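Local coordinates for GAF domain/HD domain protein (Geobacter sulfurreducens, PDB 3EEA) that probably serves as a signalling protein, with a GAF domain, the part described here, that may sense a small ligand, joined to an HD-type domain that may act as a phosphatase, at residues 112-121 with 144-155. Numbering follows the deposited sequence.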
loop_
_atom_site.group_PDB
_atom_site.type_symbol
_atom_site.label_atom_id
_atom_site.label_comp_id
_atom_site.label_asym_id
_atom_site.label_seq_id
_atom_site.Cartn_x
_atom_site.Cartn_y
_atom_site.Cartn_z
ATOM N N VAL A 112 -14.172 4.328 -6.591
ATOM C CA VAL A 112 -12.867 4.322 -7.223
ATOM C C VAL A 112 -12.742 3.089 -8.130
ATOM O O VAL A 112 -12.749 1.930 -7.656
ATOM C CB VAL A 112 -11.728 4.340 -6.215
ATOM C CG1 VAL A 112 -10.385 4.345 -6.945
ATOM C CG2 VAL A 112 -11.847 5.574 -5.294
ATOM N N PRO A 113 -12.599 3.327 -9.447
ATOM C CA PRO A 113 -12.501 2.173 -10.343
ATOM C C PRO A 113 -11.150 1.538 -10.189
ATOM O O PRO A 113 -10.174 2.254 -9.929
ATOM C CB PRO A 113 -12.620 2.762 -11.750
ATOM C CG PRO A 113 -12.316 4.181 -11.623
ATOM C CD PRO A 113 -12.669 4.608 -10.176
ATOM N N MET A 114 -11.103 0.214 -10.302
ATOM C CA MET A 114 -9.810 -0.524 -10.382
ATOM C C MET A 114 -9.428 -0.524 -11.860
ATOM O O MET A 114 -10.067 -1.176 -12.686
ATOM C CB MET A 114 -9.960 -1.946 -9.840
ATOM C CG MET A 114 -10.434 -2.051 -8.396
ATOM S SD MET A 114 -10.680 -3.811 -7.815
ATOM C CE MET A 114 -9.208 -4.500 -8.495
ATOM N N VAL A 115 -8.418 0.265 -12.207
ATOM C CA VAL A 115 -8.027 0.459 -13.581
ATOM C C VAL A 115 -6.585 -0.044 -13.780
ATOM O O VAL A 115 -5.655 0.253 -12.972
ATOM C CB VAL A 115 -8.047 1.957 -13.920
ATOM C CG1 VAL A 115 -7.554 2.191 -15.337
ATOM C CG2 VAL A 115 -9.429 2.541 -13.714
ATOM N N VAL A 116 -6.427 -0.832 -14.820
ATOM C CA VAL A 116 -5.124 -1.297 -15.252
ATOM C C VAL A 116 -4.991 -0.942 -16.697
ATOM O O VAL A 116 -5.773 -1.426 -17.571
ATOM C CB VAL A 116 -4.974 -2.812 -15.049
ATOM C CG1 VAL A 116 -3.600 -3.325 -15.547
ATOM C CG2 VAL A 116 -5.099 -3.075 -13.597
ATOM N N ARG A 117 -4.034 -0.036 -16.900
ATOM C CA ARG A 117 -3.792 0.633 -18.150
ATOM C C ARG A 117 -5.094 1.318 -18.513
ATOM O O ARG A 117 -5.523 2.209 -17.750
ATOM C CB ARG A 117 -3.230 -0.347 -19.176
ATOM C CG ARG A 117 -1.729 -0.486 -18.906
ATOM C CD ARG A 117 -1.096 -1.729 -19.468
ATOM N NE ARG A 117 0.349 -1.631 -19.233
ATOM C CZ ARG A 117 1.195 -2.658 -19.192
ATOM N NH1 ARG A 117 0.766 -3.904 -19.375
ATOM N NH2 ARG A 117 2.485 -2.431 -18.966
ATOM N N THR A 118 -5.764 0.885 -19.569
ATOM C CA THR A 118 -6.978 1.610 -19.981
ATOM C C THR A 118 -8.287 0.947 -19.557
ATOM O O THR A 118 -9.369 1.462 -19.888
ATOM C CB THR A 118 -7.020 1.721 -21.521
ATOM O OG1 THR A 118 -7.224 0.419 -22.074
ATOM C CG2 THR A 118 -5.714 2.315 -22.058
ATOM N N GLN A 119 -8.180 -0.215 -18.907
ATOM C CA GLN A 119 -9.304 -1.089 -18.636
ATOM C C GLN A 119 -9.767 -1.072 -17.163
ATOM O O GLN A 119 -8.942 -1.081 -16.264
ATOM C CB GLN A 119 -8.890 -2.502 -18.993
ATOM C CG GLN A 119 -8.601 -2.642 -20.498
ATOM C CD GLN A 119 -9.834 -2.315 -21.327
ATOM O OE1 GLN A 119 -9.920 -1.254 -21.982
ATOM N NE2 GLN A 119 -10.819 -3.209 -21.281
ATOM N N VAL A 120 -11.092 -1.101 -16.957
ATOM C CA VAL A 120 -11.703 -1.157 -15.615
ATOM C C VAL A 120 -11.940 -2.621 -15.325
ATOM O O VAL A 120 -12.653 -3.292 -16.105
ATOM C CB VAL A 120 -13.024 -0.359 -15.534
ATOM C CG1 VAL A 120 -13.719 -0.524 -14.155
ATOM C CG2 VAL A 120 -12.812 1.094 -15.837
ATOM N N ILE A 121 -11.328 -3.142 -14.250
ATOM C CA ILE A 121 -11.481 -4.528 -13.828
ATOM C C ILE A 121 -12.280 -4.747 -12.547
ATOM O O ILE A 121 -12.514 -5.894 -12.131
ATOM C CB ILE A 121 -10.125 -5.248 -13.672
ATOM C CG1 ILE A 121 -9.288 -4.693 -12.505
ATOM C CG2 ILE A 121 -9.309 -5.138 -14.968
ATOM C CD1 ILE A 121 -8.062 -5.556 -12.237
ATOM N N ARG A 144 -6.606 6.219 -4.340
ATOM C CA ARG A 144 -6.412 5.932 -5.755
ATOM C C ARG A 144 -5.080 5.196 -6.026
ATOM O O ARG A 144 -5.005 4.241 -6.832
ATOM C CB ARG A 144 -6.470 7.259 -6.559
ATOM C CG ARG A 144 -7.861 7.765 -6.623
ATOM C CD ARG A 144 -7.949 9.155 -7.287
ATOM N NE ARG A 144 -7.421 9.063 -8.643
ATOM C CZ ARG A 144 -7.232 10.115 -9.446
ATOM N NH1 ARG A 144 -7.458 11.344 -9.022
ATOM N NH2 ARG A 144 -6.792 9.897 -10.657
ATOM N N ASP A 145 -4.028 5.629 -5.342
ATOM C CA ASP A 145 -2.715 4.980 -5.472
ATOM C C ASP A 145 -2.766 3.513 -5.068
ATOM O O ASP A 145 -2.337 2.611 -5.835
ATOM C CB ASP A 145 -1.697 5.720 -4.628
ATOM C CG ASP A 145 -1.217 7.018 -5.272
ATOM O OD1 ASP A 145 -1.228 7.122 -6.500
ATOM O OD2 ASP A 145 -0.709 7.887 -4.508
ATOM N N LEU A 146 -3.308 3.268 -3.863
ATOM C CA LEU A 146 -3.304 1.904 -3.276
ATOM C C LEU A 146 -4.197 0.953 -4.106
ATOM O O LEU A 146 -3.815 -0.155 -4.436
ATOM C CB LEU A 146 -3.744 1.942 -1.828
ATOM C CG LEU A 146 -2.696 2.530 -0.880
ATOM C CD1 LEU A 146 -3.131 2.384 0.576
ATOM C CD2 LEU A 146 -1.338 1.926 -1.063
ATOM N N VAL A 147 -5.337 1.450 -4.557
ATOM C CA VAL A 147 -6.239 0.688 -5.394
ATOM C C VAL A 147 -5.574 0.398 -6.725
ATOM O O VAL A 147 -5.714 -0.676 -7.261
ATOM C CB VAL A 147 -7.605 1.398 -5.586
ATOM C CG1 VAL A 147 -8.511 0.724 -6.682
ATOM C CG2 VAL A 147 -8.312 1.495 -4.244
ATOM N N SER A 148 -4.818 1.351 -7.269
ATOM C CA SER A 148 -4.158 1.128 -8.529
ATOM C C SER A 148 -3.085 0.097 -8.411
ATOM O O SER A 148 -2.887 -0.692 -9.333
ATOM C CB SER A 148 -3.602 2.405 -9.117
ATOM O OG SER A 148 -4.700 3.245 -9.385
ATOM N N HIS A 149 -2.368 0.080 -7.268
ATOM C CA HIS A 149 -1.425 -0.972 -7.021
ATOM C C HIS A 149 -2.060 -2.368 -6.980
ATOM O O HIS A 149 -1.527 -3.332 -7.578
ATOM C CB HIS A 149 -0.669 -0.729 -5.722
ATOM C CG HIS A 149 0.073 0.551 -5.682
ATOM N ND1 HIS A 149 0.508 1.109 -4.496
ATOM C CD2 HIS A 149 0.404 1.423 -6.661
ATOM C CE1 HIS A 149 1.076 2.271 -4.755
ATOM N NE2 HIS A 149 1.040 2.482 -6.054
ATOM N N ALA A 150 -3.170 -2.488 -6.227
ATOM C CA ALA A 150 -3.886 -3.736 -6.085
ATOM C C ALA A 150 -4.439 -4.179 -7.410
ATOM O O ALA A 150 -4.372 -5.397 -7.745
ATOM C CB ALA A 150 -5.055 -3.624 -4.995
ATOM N N ALA A 151 -4.959 -3.242 -8.220
ATOM C CA ALA A 151 -5.501 -3.573 -9.514
ATOM C C ALA A 151 -4.453 -4.204 -10.426
ATOM O O ALA A 151 -4.746 -5.185 -11.127
ATOM C CB ALA A 151 -6.141 -2.310 -10.214
ATOM N N LEU A 152 -3.234 -3.677 -10.421
ATOM C CA LEU A 152 -2.178 -4.193 -11.277
ATOM C C LEU A 152 -1.800 -5.642 -10.894
ATOM O O LEU A 152 -1.652 -6.566 -11.755
ATOM C CB LEU A 152 -0.971 -3.279 -11.136
ATOM C CG LEU A 152 0.303 -3.641 -11.831
ATOM C CD1 LEU A 152 0.030 -3.804 -13.334
ATOM C CD2 LEU A 152 1.272 -2.396 -11.545
ATOM N N VAL A 153 -1.694 -5.847 -9.596
ATOM C CA VAL A 153 -1.411 -7.171 -9.040
ATOM C C VAL A 153 -2.508 -8.166 -9.428
ATOM O O VAL A 153 -2.199 -9.288 -9.902
ATOM C CB VAL A 153 -1.249 -7.149 -7.502
ATOM C CG1 VAL A 153 -1.085 -8.614 -6.960
ATOM C CG2 VAL A 153 0.031 -6.339 -7.078
ATOM N N VAL A 154 -3.753 -7.784 -9.184
ATOM C CA VAL A 154 -4.939 -8.645 -9.465
ATOM C C VAL A 154 -4.987 -8.966 -10.943
ATOM O O VAL A 154 -5.193 -10.122 -11.333
ATOM C CB VAL A 154 -6.273 -8.020 -8.978
ATOM C CG1 VAL A 154 -7.504 -8.854 -9.527
ATOM C CG2 VAL A 154 -6.297 -8.020 -7.423
ATOM N N SER A 155 -4.685 -7.977 -11.780
ATOM C CA SER A 155 -4.725 -8.204 -13.220
ATOM C C SER A 155 -3.668 -9.233 -13.631
ATOM O O SER A 155 -3.991 -10.174 -14.368
ATOM C CB SER A 155 -4.621 -6.915 -13.997
ATOM O OG SER A 155 -3.282 -6.527 -14.124
HETATM O O HOH W 1 -7.080 1.750 -10.142
HETATM O O HOH W 2 -3.175 -0.027 -11.959
#
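CB of A151 packs against two side chains of the strand below its helix, 3.9 Å from CB of M114 and 3.6 Å from CG2 of V116, where the axes of strand 112-116 and helix 144-155 approach to 7.1 Å. CG2 of V116 also lies 3.3 Å from O of A151, while CG1, anti to the backbone N (chi1 178°), reaches along to S155. One turn earlier, V147 sends CG1 against CG of M114 at 3.8 Å, the two side chains lying nearly at right angles; the M114 chain then bends at chi3 (44°), bringing CE beside A151. CD1 of I121, from the neighbouring strand, comes to the same A151 carbonyl, so the helix backbone itself becomes part of the interface. This is the layered α/β arrangement of a GAF domain: helix 137-158 lies over the antiparallel sheet beside helix 14-28, and strand 112-116 crosses beneath it at -50°. No direct hydrogen bond joins the segments, but two waters do. One accepts from V115 N and donates to P113 O and to OG of S148; the other donates to V115 O and S148 O. OG of S148 in turn donates to O of R144 at 2.8 Å, from the face of that carbonyl plane opposite S148 N. Beyond the sheet-facing side, the ring of H149 meets that of H149 of the second subunit.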